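Citrate synthase (Metallosphaera sedula, PDB 6ABW) probably catalyses the condensation of oxaloacetate with acetyl-CoA and water to give citrate and CoA in the tricarboxylic acid cycle. Local coordinates at residues A[85-90]-A[136-141]; A[103-108]-A[342-347]; A[145-150]-A[336-341]; A[288-293]-A[329-334]. One frame throughout, in Å; residues are numbered along the deposited sequence.

Interaction 1. Residues A[85-90]-A[136-141]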
loop_
_atom_site.group_PDB
_atom_site.type_symbol
_atom_site.label_atom_id
_atom_site.label_comp_id
_atom_site.label_asym_id
_atom_site.label_seq_id
_atom_site.Cartn_x
_atom_site.Cartn_y
_atom_site.Cartn_z
ATOM N N TYR A 85 -1.837 23.180 2.120
ATOM C CA TYR A 85 -1.851 22.944 0.652
ATOM C C TYR A 85 -0.481 22.841 0.040
ATOM O O TYR A 85 -0.282 22.031 -0.846
ATOM C CB TYR A 85 -2.602 24.036 -0.108
ATOM C CG TYR A 85 -4.095 23.988 0.134
ATOM C CD1 TYR A 85 -4.823 22.815 -0.152
ATOM C CD2 TYR A 85 -4.800 25.134 0.482
ATOM C CE1 TYR A 85 -6.193 22.748 0.062
ATOM C CE2 TYR A 85 -6.189 25.134 0.595
ATOM C CZ TYR A 85 -6.874 23.930 0.437
ATOM O OH TYR A 85 -8.221 23.947 0.563
ATOM N N GLU A 86 0.445 23.704 0.466
ATOM C CA GLU A 86 1.790 23.763 -0.082
ATOM C C GLU A 86 2.546 22.485 0.288
ATOM O O GLU A 86 2.568 22.044 1.457
ATOM C CB GLU A 86 2.603 25.056 0.368
ATOM C CG GLU A 86 2.591 25.404 1.880
ATOM C CD GLU A 86 2.736 26.944 2.258
ATOM O OE1 GLU A 86 3.763 27.546 1.855
ATOM O OE2 GLU A 86 1.859 27.541 3.008
ATOM N N VAL A 87 3.098 21.840 -0.742
ATOM C CA VAL A 87 4.019 20.699 -0.555
ATOM C C VAL A 87 5.365 20.998 -1.196
ATOM O O VAL A 87 5.443 21.867 -2.012
ATOM C CB VAL A 87 3.421 19.411 -1.163
ATOM C CG1 VAL A 87 2.102 19.116 -0.410
ATOM C CG2 VAL A 87 3.178 19.506 -2.667
ATOM N N PRO A 88 6.396 20.216 -0.881
ATOM C CA PRO A 88 7.675 20.562 -1.504
ATOM C C PRO A 88 7.657 20.333 -2.965
ATOM O O PRO A 88 6.939 19.438 -3.483
ATOM C CB PRO A 88 8.674 19.658 -0.804
ATOM C CG PRO A 88 8.013 19.249 0.432
ATOM C CD PRO A 88 6.551 19.172 0.131
ATOM N N GLN A 89 8.457 21.136 -3.646
ATOM C CA GLN A 89 8.582 21.058 -5.078
ATOM C C GLN A 89 8.928 19.657 -5.613
ATOM O O GLN A 89 8.486 19.294 -6.721
ATOM C CB GLN A 89 9.555 22.125 -5.637
ATOM C CG GLN A 89 8.740 23.258 -6.268
ATOM C CD GLN A 89 8.129 22.868 -7.600
ATOM O OE1 GLN A 89 8.718 22.077 -8.370
ATOM N NE2 GLN A 89 6.956 23.446 -7.916
ATOM N N GLN A 90 9.649 18.883 -4.810
ATOM C CA GLN A 90 10.049 17.548 -5.188
ATOM C C GLN A 90 8.821 16.649 -5.396
ATOM O O GLN A 90 8.850 15.784 -6.266
ATOM C CB GLN A 90 10.980 16.948 -4.150
ATOM C CG GLN A 90 12.349 17.597 -4.088
ATOM C CD GLN A 90 12.417 18.937 -3.379
ATOM O OE1 GLN A 90 11.512 19.343 -2.616
ATOM N NE2 GLN A 90 13.489 19.647 -3.645
ATOM N N VAL A 136 -5.722 15.665 3.924
ATOM C CA VAL A 136 -6.869 15.943 3.035
ATOM C C VAL A 136 -6.599 17.173 2.157
ATOM O O VAL A 136 -6.826 17.160 0.944
ATOM C CB VAL A 136 -8.185 16.092 3.829
ATOM C CG1 VAL A 136 -9.259 16.652 2.910
ATOM C CG2 VAL A 136 -8.570 14.700 4.356
ATOM N N ALA A 137 -6.057 18.221 2.753
ATOM C CA ALA A 137 -5.565 19.334 1.952
ATOM C C ALA A 137 -4.566 19.010 0.903
ATOM O O ALA A 137 -4.621 19.482 -0.265
ATOM C CB ALA A 137 -4.930 20.345 2.904
ATOM N N ARG A 138 -3.602 18.211 1.285
ATOM C CA ARG A 138 -2.559 17.812 0.363
ATOM C C ARG A 138 -3.066 16.867 -0.750
ATOM O O ARG A 138 -2.547 16.879 -1.836
ATOM C CB ARG A 138 -1.394 17.233 1.135
ATOM C CG ARG A 138 -0.722 18.345 1.955
ATOM C CD ARG A 138 0.192 17.843 3.014
ATOM N NE ARG A 138 0.739 19.008 3.698
ATOM C CZ ARG A 138 1.370 19.004 4.869
ATOM N NH1 ARG A 138 1.495 17.928 5.605
ATOM N NH2 ARG A 138 1.841 20.171 5.353
ATOM N N ALA A 139 -4.133 16.119 -0.456
ATOM C CA ALA A 139 -4.849 15.344 -1.484
ATOM C C ALA A 139 -5.383 16.243 -2.564
ATOM O O ALA A 139 -5.286 15.912 -3.742
ATOM C CB ALA A 139 -5.932 14.463 -0.884
ATOM N N SER A 140 -5.882 17.414 -2.167
ATOM C CA SER A 140 -6.318 18.435 -3.133
ATOM C C SER A 140 -5.168 18.876 -4.041
ATOM O O SER A 140 -5.287 18.879 -5.291
ATOM C CB SER A 140 -6.934 19.635 -2.356
ATOM O OG SER A 140 -7.323 20.620 -3.257
ATOM N N THR A 141 -4.038 19.206 -3.434
ATOM C CA THR A 141 -2.869 19.598 -4.207
ATOM C C THR A 141 -2.397 18.538 -5.185
ATOM O O THR A 141 -2.125 18.812 -6.341
ATOM C CB THR A 141 -1.765 19.953 -3.237
ATOM O OG1 THR A 141 -2.234 21.006 -2.358
ATOM C CG2 THR A 141 -0.508 20.445 -3.978
HETATM O O HOH W 1 -8.757 22.570 -2.022
HETATM O O HOH W 2 2.158 22.792 3.913
#
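Thr141 OG1 donates a hydrogen bond to Tyr85 O at 2.7 Å, with a C=O...donor angle of 123° and a tilt of 18° from the carbonyl plane. With chi1 at -57°, OG1 stands beside its own backbone N, while CG2 meets Val87 CG2 tip to tip at 4.0 Å. The Tyr85 ring turns an edge to the helix, where Ala137 O, already the acceptor of Thr141 N, lies in the ring plane 3.3 Å from Tyr85 CD1. Ala137 CB and Ser140 CB pack near CE1. Beyond these, one water joins Tyr85 OH (3.0 Å) to Ser140 OG (2.7 Å), and the same phenol binds a glycerol. A second water gives to Glu86 O at 2.6 Å and accepts from Arg138 NH2. Val87 CG1 slides past the Arg138 stem, whose guanidinium is set by Ala84 O at NE, Tyr215 OH at NH1 and a cation-pi contact with Tyr119. The turn, ending at the N-cap Pro88, thus joins helix 89-97 to helix 128-151, with Leu115 of helix 104-119 against Val87 and Phe164 of helix 164-173 against Tyr85 and Ser140.

Interaction 2. Residues A[103-108]-A[342-347]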
loop_
_atom_site.group_PDB
_atom_site.type_symbol
_atom_site.label_atom_id
_atom_site.label_comp_id
_atom_site.label_asym_id
_atom_site.label_seq_id
_atom_site.Cartn_x
_atom_site.Cartn_y
_atom_site.Cartn_z
ATOM N N ASP A 103 -1.762 5.809 -15.288
ATOM C CA ASP A 103 -3.020 5.800 -14.544
ATOM C C ASP A 103 -2.976 6.909 -13.446
ATOM O O ASP A 103 -1.996 7.015 -12.698
ATOM C CB ASP A 103 -3.188 4.437 -13.922
ATOM C CG ASP A 103 -4.529 4.270 -13.234
ATOM O OD1 ASP A 103 -4.973 5.165 -12.523
ATOM O OD2 ASP A 103 -5.178 3.222 -13.422
ATOM N N ALA A 104 -3.996 7.756 -13.391
ATOM C CA ALA A 104 -3.994 8.859 -12.455
ATOM C C ALA A 104 -3.933 8.392 -10.980
ATOM O O ALA A 104 -3.293 9.022 -10.192
ATOM C CB ALA A 104 -5.188 9.759 -12.706
ATOM N N VAL A 105 -4.591 7.283 -10.628
ATOM C CA VAL A 105 -4.546 6.793 -9.281
ATOM C C VAL A 105 -3.103 6.370 -8.911
ATOM O O VAL A 105 -2.654 6.605 -7.785
ATOM C CB VAL A 105 -5.571 5.657 -9.090
ATOM C CG1 VAL A 105 -5.390 4.957 -7.708
ATOM C CG2 VAL A 105 -6.942 6.259 -9.233
ATOM N N GLY A 106 -2.358 5.820 -9.884
ATOM C CA GLY A 106 -0.954 5.454 -9.749
ATOM C C GLY A 106 -0.061 6.673 -9.506
ATOM O O GLY A 106 0.874 6.648 -8.689
ATOM N N MET A 107 -0.345 7.750 -10.215
ATOM C CA MET A 107 0.361 8.984 -9.959
ATOM C C MET A 107 0.088 9.506 -8.537
ATOM O O MET A 107 0.988 9.974 -7.832
ATOM C CB MET A 107 -0.041 10.005 -11.022
ATOM C CG MET A 107 0.313 9.547 -12.410
ATOM S SD MET A 107 -0.207 10.716 -13.709
ATOM C CE MET A 107 0.745 12.063 -13.264
ATOM N N MET A 108 -1.163 9.442 -8.091
ATOM C CA MET A 108 -1.479 9.760 -6.719
ATOM C C MET A 108 -0.716 8.881 -5.733
ATOM O O MET A 108 -0.271 9.358 -4.713
ATOM C CB MET A 108 -2.985 9.619 -6.434
ATOM C CG MET A 108 -3.907 10.524 -7.181
ATOM S SD MET A 108 -5.628 10.260 -6.582
ATOM C CE MET A 108 -5.608 10.579 -4.934
ATOM N N PHE A 342 -11.754 10.261 -13.074
ATOM C CA PHE A 342 -12.887 10.059 -12.186
ATOM C C PHE A 342 -12.607 9.264 -10.879
ATOM O O PHE A 342 -13.079 9.634 -9.808
ATOM C CB PHE A 342 -14.058 9.441 -12.927
ATOM C CG PHE A 342 -14.675 10.276 -14.039
ATOM C CD1 PHE A 342 -14.370 11.579 -14.239
ATOM C CD2 PHE A 342 -15.644 9.666 -14.839
ATOM C CE1 PHE A 342 -14.990 12.277 -15.300
ATOM C CE2 PHE A 342 -16.278 10.323 -15.862
ATOM C CZ PHE A 342 -15.944 11.657 -16.093
ATOM N N THR A 343 -11.823 8.199 -10.988
ATOM C CA THR A 343 -11.483 7.435 -9.811
ATOM C C THR A 343 -10.567 8.251 -8.858
ATOM O O THR A 343 -10.628 8.052 -7.655
ATOM C CB THR A 343 -10.924 6.046 -10.177
ATOM O OG1 THR A 343 -12.020 5.312 -10.775
ATOM C CG2 THR A 343 -10.478 5.281 -8.933
ATOM N N SER A 344 -9.690 9.109 -9.404
ATOM C CA SER A 344 -8.869 10.010 -8.596
ATOM C C SER A 344 -9.717 11.011 -7.811
ATOM O O SER A 344 -9.380 11.362 -6.657
ATOM C CB SER A 344 -7.816 10.746 -9.468
ATOM O OG SER A 344 -6.857 9.822 -9.893
ATOM N N LEU A 345 -10.845 11.437 -8.397
ATOM C CA LEU A 345 -11.788 12.345 -7.732
ATOM C C LEU A 345 -12.533 11.643 -6.622
ATOM O O LEU A 345 -12.735 12.196 -5.543
ATOM C CB LEU A 345 -12.745 13.021 -8.717
ATOM C CG LEU A 345 -12.030 13.912 -9.713
ATOM C CD1 LEU A 345 -12.915 14.110 -10.957
ATOM C CD2 LEU A 345 -11.724 15.236 -9.016
ATOM N N PHE A 346 -12.918 10.399 -6.869
ATOM C CA PHE A 346 -13.380 9.517 -5.818
ATOM C C PHE A 346 -12.351 9.466 -4.674
ATOM O O PHE A 346 -12.710 9.600 -3.469
ATOM C CB PHE A 346 -13.678 8.084 -6.378
ATOM C CG PHE A 346 -13.859 7.032 -5.329
ATOM C CD1 PHE A 346 -15.129 6.777 -4.796
ATOM C CD2 PHE A 346 -12.798 6.338 -4.842
ATOM C CE1 PHE A 346 -15.298 5.804 -3.823
ATOM C CE2 PHE A 346 -12.940 5.396 -3.824
ATOM C CZ PHE A 346 -14.187 5.147 -3.295
ATOM N N ALA A 347 -11.099 9.195 -5.018
ATOM C CA ALA A 347 -10.047 9.026 -4.021
ATOM C C ALA A 347 -9.877 10.316 -3.180
ATOM O O ALA A 347 -9.651 10.255 -1.994
ATOM C CB ALA A 347 -8.728 8.630 -4.673
#
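Thr343 OG1 is gripped by Glu235 OE1, Gly232 N and a bound glycerol, which fixes the rotation of its side chain and leaves the other branch, CG2, to meet Val105 CG2 at 3.7 Å. One residue on, Ser344 points at helix 104-108 and contributes the largest single share of the buried surface. Its OG sits 3.3 Å from Ala104 CB and packs against Val105 CG2 as well; Val105 N is near, but at a poor angle, and bonds instead to Asp103 OD1 at 2.9 Å, the N-cap of its helix. Met108, one helical turn on from Ala104, closes the side of the contact next to Ala347. With chi2 anti (-176°), SD runs out to 3.7 Å from Ser344 CB, and the bend at chi3 turns CE to 3.7 Å from Ala347 CB. An alanine in place of Met108 would probably open a gap beside Ser344 and Ala347, a space next to Leu222 of helix 214-225. The segments' axes approach to 9.1 Å at 40°, a close spacing that the small residues Ala104, Ser344 and Ala347 permit. Such buried helix-on-helix packing builds the largely helical citrate synthase fold, here with Thr343 about 7 Å, side chain to ligand, from acetyl-CoA.

Interaction 3. Residues A[145-150]-A[336-341]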
loop_
_atom_site.group_PDB
_atom_site.type_symbol
_atom_site.label_atom_id
_atom_site.label_comp_id
_atom_site.label_asym_id
_atom_site.label_seq_id
_atom_site.Cartn_x
_atom_site.Cartn_y
_atom_site.Cartn_z
ATOM N N ASN A 145 -2.732 18.568 -9.447
ATOM C CA ASN A 145 -1.471 18.478 -10.174
ATOM C C ASN A 145 -1.332 17.251 -11.056
ATOM O O ASN A 145 -0.702 17.275 -12.085
ATOM C CB ASN A 145 -0.308 18.760 -9.253
ATOM C CG ASN A 145 -0.210 20.262 -8.983
ATOM O OD1 ASN A 145 0.051 21.037 -9.908
ATOM N ND2 ASN A 145 -0.633 20.676 -7.781
ATOM N N VAL A 146 -2.022 16.146 -10.651
ATOM C CA VAL A 146 -2.112 14.976 -11.488
ATOM C C VAL A 146 -2.877 15.323 -12.775
ATOM O O VAL A 146 -2.473 14.994 -13.892
ATOM C CB VAL A 146 -2.743 13.795 -10.690
ATOM C CG1 VAL A 146 -3.202 12.644 -11.616
ATOM C CG2 VAL A 146 -1.749 13.237 -9.680
ATOM N N LEU A 147 -3.973 16.047 -12.648
ATOM C CA LEU A 147 -4.722 16.469 -13.824
ATOM C C LEU A 147 -3.829 17.331 -14.719
ATOM O O LEU A 147 -3.771 17.143 -15.983
ATOM C CB LEU A 147 -6.002 17.207 -13.395
ATOM C CG LEU A 147 -6.602 18.068 -14.557
ATOM C CD1 LEU A 147 -7.139 17.150 -15.607
ATOM C CD2 LEU A 147 -7.661 18.991 -13.966
ATOM N N ARG A 148 -3.180 18.295 -14.076
ATOM C CA ARG A 148 -2.429 19.277 -14.831
ATOM C C ARG A 148 -1.183 18.672 -15.530
ATOM O O ARG A 148 -0.886 18.944 -16.698
ATOM C CB ARG A 148 -2.140 20.457 -13.946
ATOM C CG ARG A 148 -3.400 21.272 -13.671
ATOM C CD ARG A 148 -3.117 22.403 -12.705
ATOM N NE ARG A 148 -2.393 23.499 -13.349
ATOM C CZ ARG A 148 -2.956 24.460 -14.085
ATOM N NH1 ARG A 148 -2.176 25.348 -14.656
ATOM N NH2 ARG A 148 -4.270 24.494 -14.347
ATOM N N ALA A 149 -0.489 17.770 -14.858
ATOM C CA ALA A 149 0.532 16.969 -15.508
ATOM C C ALA A 149 0.084 16.193 -16.706
ATOM O O ALA A 149 0.739 16.196 -17.765
ATOM C CB ALA A 149 1.257 16.077 -14.545
ATOM N N LYS A 150 -1.042 15.506 -16.565
ATOM C CA LYS A 150 -1.546 14.687 -17.652
ATOM C C LYS A 150 -1.984 15.567 -18.854
ATOM O O LYS A 150 -1.820 15.149 -19.999
ATOM C CB LYS A 150 -2.652 13.763 -17.169
ATOM C CG LYS A 150 -2.121 12.621 -16.321
ATOM C CD LYS A 150 -3.253 11.724 -15.784
ATOM C CE LYS A 150 -3.857 10.797 -16.831
ATOM N NZ LYS A 150 -2.946 9.879 -17.578
ATOM N N GLY A 336 -15.448 19.912 -15.956
ATOM C CA GLY A 336 -14.229 20.030 -16.793
ATOM C C GLY A 336 -13.223 18.930 -16.620
ATOM O O GLY A 336 -12.149 18.990 -17.197
ATOM N N PHE A 337 -13.569 17.891 -15.834
ATOM C CA PHE A 337 -12.597 16.840 -15.621
ATOM C C PHE A 337 -12.693 15.815 -16.724
ATOM O O PHE A 337 -13.773 15.355 -17.043
ATOM C CB PHE A 337 -12.751 16.166 -14.258
ATOM C CG PHE A 337 -12.408 17.058 -13.088
ATOM C CD1 PHE A 337 -11.064 17.247 -12.703
ATOM C CD2 PHE A 337 -13.367 17.647 -12.339
ATOM C CE1 PHE A 337 -10.742 18.070 -11.668
ATOM C CE2 PHE A 337 -13.047 18.442 -11.246
ATOM C CZ PHE A 337 -11.732 18.699 -10.930
ATOM N N PRO A 338 -11.539 15.402 -17.271
ATOM C CA PRO A 338 -11.621 14.280 -18.187
ATOM C C PRO A 338 -12.001 12.960 -17.474
ATOM O O PRO A 338 -11.694 12.788 -16.284
ATOM C CB PRO A 338 -10.233 14.227 -18.816
ATOM C CG PRO A 338 -9.474 15.373 -18.269
ATOM C CD PRO A 338 -10.199 16.017 -17.169
ATOM N N VAL A 339 -12.446 12.001 -18.259
ATOM C CA VAL A 339 -12.848 10.699 -17.754
ATOM C C VAL A 339 -11.680 10.023 -16.961
ATOM O O VAL A 339 -11.881 9.363 -15.952
ATOM C CB VAL A 339 -13.333 9.779 -18.872
ATOM C CG1 VAL A 339 -13.661 8.374 -18.340
ATOM C CG2 VAL A 339 -14.599 10.391 -19.506
ATOM N N TYR A 340 -10.455 10.222 -17.392
ATOM C CA TYR A 340 -9.325 9.568 -16.741
ATOM C C TYR A 340 -9.124 9.995 -15.281
ATOM O O TYR A 340 -8.313 9.384 -14.574
ATOM C CB TYR A 340 -7.985 9.677 -17.531
ATOM C CG TYR A 340 -7.443 11.064 -17.772
ATOM C CD1 TYR A 340 -6.952 11.833 -16.731
ATOM C CD2 TYR A 340 -7.369 11.600 -19.079
ATOM C CE1 TYR A 340 -6.420 13.090 -16.941
ATOM C CE2 TYR A 340 -6.863 12.876 -19.287
ATOM C CZ TYR A 340 -6.372 13.600 -18.237
ATOM O OH TYR A 340 -5.868 14.868 -18.420
ATOM N N MET A 341 -9.775 11.049 -14.852
ATOM C CA MET A 341 -9.652 11.556 -13.515
ATOM C C MET A 341 -10.732 11.004 -12.607
ATOM O O MET A 341 -10.640 11.299 -11.419
ATOM C CB MET A 341 -9.754 13.095 -13.449
ATOM C CG MET A 341 -8.550 13.843 -14.037
ATOM S SD MET A 341 -6.983 13.425 -13.302
ATOM C CE MET A 341 -7.193 13.988 -11.634
#
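Lys150 lays the end of its side chain over one face of the Tyr340 ring. Its CE stands 3.2 Å above the ring plane, offset toward the rim over CD1 and CE1, and NZ hangs 4.7 Å from the ring centroid, 15° off the normal, in a cation-pi contact. Bends at chi3 and chi4 (75° and 55°) fold the chain so that methylene and ammonium share the same face. Against the opposite face rests Pro338 CB, again toward the rim, which sandwiches the phenol between a lysine and a proline of its own loop.

Leu147 carries the apolar part of the contact, its two methyl groups parting to different partners. CD1 reaches Pro338 CD at 3.6 Å and Tyr340 OH at 3.8 Å, whereas CD2 lies 4.0 Å from Phe337 CE1, the two side chains crossing at about a right angle. Met341, bent at chi2 and chi3, curls back on the helix until its SD is 3.8 Å from Leu147 CA, and its CE packs beside Leu147 CB.

The polar ends have partners elsewhere: Lys150 NZ donates to Ser102 O, and Tyr340 OH bonds to Glu151 OE1. An alanine in place of Tyr340 would probably leave Glu151 OE1 without this hydroxyl and strip Lys150 CE and NZ of their ring face, though Ser102 O still holds NZ. The contact therefore joins helix 128-151 to the loop before helix 342-365 by two means. Leu147, Phe337 and Met341 pack by shape, while around Tyr340 the ring's electrons and the carbonyl of Ser102 are likely to favour a charged ammonium on Lys150.

Interaction 4. Residues A[288-293]-A[329-334]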
loop_
_atom_site.group_PDB
_atom_site.type_symbol
_atom_site.label_atom_id
_atom_site.label_comp_id
_atom_site.label_asym_id
_atom_site.label_seq_id
_atom_site.Cartn_x
_atom_site.Cartn_y
_atom_site.Cartn_z
ATOM N N LYS A 288 -27.702 18.002 -13.343
ATOM C CA LYS A 288 -28.692 18.756 -14.124
ATOM C C LYS A 288 -28.333 20.238 -14.255
ATOM O O LYS A 288 -28.103 20.758 -15.319
ATOM C CB LYS A 288 -30.053 18.607 -13.456
ATOM C CG LYS A 288 -31.126 19.397 -14.201
ATOM C CD LYS A 288 -32.474 18.717 -14.156
ATOM C CE LYS A 288 -33.370 19.416 -15.178
ATOM N NZ LYS A 288 -34.708 18.789 -15.121
ATOM N N VAL A 289 -28.127 20.877 -13.141
ATOM C CA VAL A 289 -27.695 22.268 -13.128
ATOM C C VAL A 289 -26.462 22.620 -13.977
ATOM O O VAL A 289 -26.495 23.431 -14.922
ATOM C CB VAL A 289 -27.373 22.648 -11.658
ATOM C CG1 VAL A 289 -27.129 24.153 -11.550
ATOM C CG2 VAL A 289 -28.463 22.136 -10.709
ATOM N N ILE A 290 -25.337 21.986 -13.659
ATOM C CA ILE A 290 -24.102 22.372 -14.301
ATOM C C ILE A 290 -23.919 21.794 -15.702
ATOM O O ILE A 290 -23.103 22.303 -16.475
ATOM C CB ILE A 290 -22.858 22.033 -13.417
ATOM C CG1 ILE A 290 -22.794 20.541 -13.109
ATOM C CG2 ILE A 290 -22.919 22.817 -12.116
ATOM C CD1 ILE A 290 -21.481 20.136 -12.508
ATOM N N SER A 291 -24.662 20.730 -16.046
ATOM C CA SER A 291 -24.534 20.152 -17.391
ATOM C C SER A 291 -25.106 21.010 -18.494
ATOM O O SER A 291 -24.654 20.910 -19.648
ATOM C CB SER A 291 -25.208 18.797 -17.450
ATOM O OG SER A 291 -24.380 17.911 -16.682
ATOM N N GLU A 292 -26.105 21.803 -18.137
ATOM C CA GLU A 292 -26.894 22.536 -19.138
ATOM C C GLU A 292 -26.054 23.601 -19.814
ATOM O O GLU A 292 -26.197 23.824 -21.002
ATOM C CB GLU A 292 -28.171 23.129 -18.516
ATOM C CG GLU A 292 -29.191 22.111 -17.936
ATOM C CD GLU A 292 -29.288 20.724 -18.639
ATOM O OE1 GLU A 292 -29.937 20.644 -19.705
ATOM O OE2 GLU A 292 -28.763 19.690 -18.131
ATOM N N ARG A 293 -25.127 24.182 -19.065
ATOM C CA ARG A 293 -24.270 25.254 -19.559
ATOM C C ARG A 293 -23.094 24.855 -20.491
ATOM O O ARG A 293 -22.281 25.715 -20.842
ATOM C CB ARG A 293 -23.676 26.018 -18.362
ATOM C CG ARG A 293 -24.663 26.628 -17.363
ATOM C CD ARG A 293 -24.135 27.974 -16.858
ATOM N NE ARG A 293 -24.327 28.249 -15.428
ATOM C CZ ARG A 293 -23.538 27.849 -14.416
ATOM N NH1 ARG A 293 -22.458 27.070 -14.592
ATOM N NH2 ARG A 293 -23.854 28.226 -13.186
ATOM N N GLY A 329 -19.818 10.656 -12.786
ATOM C CA GLY A 329 -19.092 11.002 -13.951
ATOM C C GLY A 329 -19.675 12.179 -14.711
ATOM O O GLY A 329 -18.956 13.068 -15.203
ATOM N N VAL A 330 -20.991 12.212 -14.849
ATOM C CA VAL A 330 -21.664 13.345 -15.442
ATOM C C VAL A 330 -21.325 14.650 -14.719
ATOM O O VAL A 330 -21.049 15.637 -15.373
ATOM C CB VAL A 330 -23.192 13.156 -15.562
ATOM C CG1 VAL A 330 -23.826 14.399 -16.238
ATOM C CG2 VAL A 330 -23.470 11.910 -16.391
ATOM N N VAL A 331 -21.351 14.674 -13.401
ATOM C CA VAL A 331 -20.950 15.832 -12.604
ATOM C C VAL A 331 -19.491 16.181 -12.878
ATOM O O VAL A 331 -19.159 17.335 -13.216
ATOM C CB VAL A 331 -21.193 15.600 -11.108
ATOM C CG1 VAL A 331 -20.639 16.719 -10.278
ATOM C CG2 VAL A 331 -22.686 15.498 -10.809
ATOM N N PHE A 332 -18.612 15.200 -12.791
ATOM C CA PHE A 332 -17.189 15.506 -12.974
ATOM C C PHE A 332 -16.858 16.021 -14.373
ATOM O O PHE A 332 -16.091 17.018 -14.552
ATOM C CB PHE A 332 -16.324 14.278 -12.666
ATOM C CG PHE A 332 -16.436 13.752 -11.269
ATOM C CD1 PHE A 332 -16.519 14.576 -10.154
ATOM C CD2 PHE A 332 -16.402 12.334 -11.082
ATOM C CE1 PHE A 332 -16.585 14.056 -8.896
ATOM C CE2 PHE A 332 -16.462 11.853 -9.771
ATOM C CZ PHE A 332 -16.501 12.748 -8.736
ATOM N N TYR A 333 -17.468 15.409 -15.356
ATOM C CA TYR A 333 -17.299 15.857 -16.752
ATOM C C TYR A 333 -17.796 17.283 -16.948
ATOM O O TYR A 333 -17.089 18.086 -17.568
ATOM C CB TYR A 333 -18.052 14.914 -17.700
ATOM C CG TYR A 333 -17.663 15.121 -19.124
ATOM C CD1 TYR A 333 -16.529 14.547 -19.639
ATOM C CD2 TYR A 333 -18.411 15.979 -19.936
ATOM C CE1 TYR A 333 -16.194 14.738 -20.981
ATOM C CE2 TYR A 333 -18.070 16.201 -21.249
ATOM C CZ TYR A 333 -16.968 15.594 -21.759
ATOM O OH TYR A 333 -16.669 15.821 -23.084
ATOM N N ALA A 334 -18.944 17.597 -16.373
ATOM C CA ALA A 334 -19.582 18.927 -16.528
ATOM C C ALA A 334 -18.691 19.995 -15.855
ATOM O O ALA A 334 -18.664 21.127 -16.273
ATOM C CB ALA A 334 -20.940 18.878 -15.878
#
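Between Ile290 and Ala334 the contact is made without aromatic rings, for the flat side chains of segment 329-334 are turned to other partners. Tyr333 meets Tyr300 edge-to-face and Phe238 with the ring planes at about 30°, while Phe332 packs against Ala188. What faces helix 288-292 is aliphatic and small. Ile290 rests its CD1 against Ala334 CB, at 3.6 Å, and on Val331 O, at 3.7 Å, with Val331 CG1 a little farther off. Its CG1 occupies the crowded position between backbone N and carbonyl carbon (chi1 59°), and from there CD1 runs on, extended at chi2, toward the other helix.

Ser291 comes in beside it. OG lies 3.6 Å from Val330 CG1 and 3.7 Å from Ala334 CB, yet its polarity is met within its own helix, by a hydrogen bond to Ala287 O one turn back. The hydroxyl therefore acts on the valine and alanine as a small packing group. Backbones come closest at Ser291 and Ala334, whose CA atoms are 5.2 Å apart; the segment axes approach to 8.9 Å and cross at 39°, running in broadly the same direction.

Helix 278-292 keeps touching helix 325-335 further back, where Phe283 and Ala287 reach Val331. Around the pair, Glu180 and Ala184 of helix 179-191 cover Ile290, and Phe301 of helix 295-315 packs on Ser291.

How the interactions relate
Helix 128-151 serves interactions 1 and 3, whose centres are 16 Å apart. Interaction 2 lies 9 Å, centre to centre, from interaction 3, and Ala104 belongs to both surroundings: its CB is 3.7 Å from Tyr340 O and equally far from Val146 CG1. Interaction 4 is tied in through the loop that starts at Gly336, where Phe337 N probably bonds to Phe332 O (3.0 Å), and through Phe342 CZ, 3.4 Å from Gly329 O. The side chain of Thr343 is about 7 Å from bound acetyl-CoA (and about 8 Å from that of Asp325, predicted to be catalytic), those of Val330 and Tyr340 about 13 and 14 Å, while interaction 1 lies away from the annotated sites.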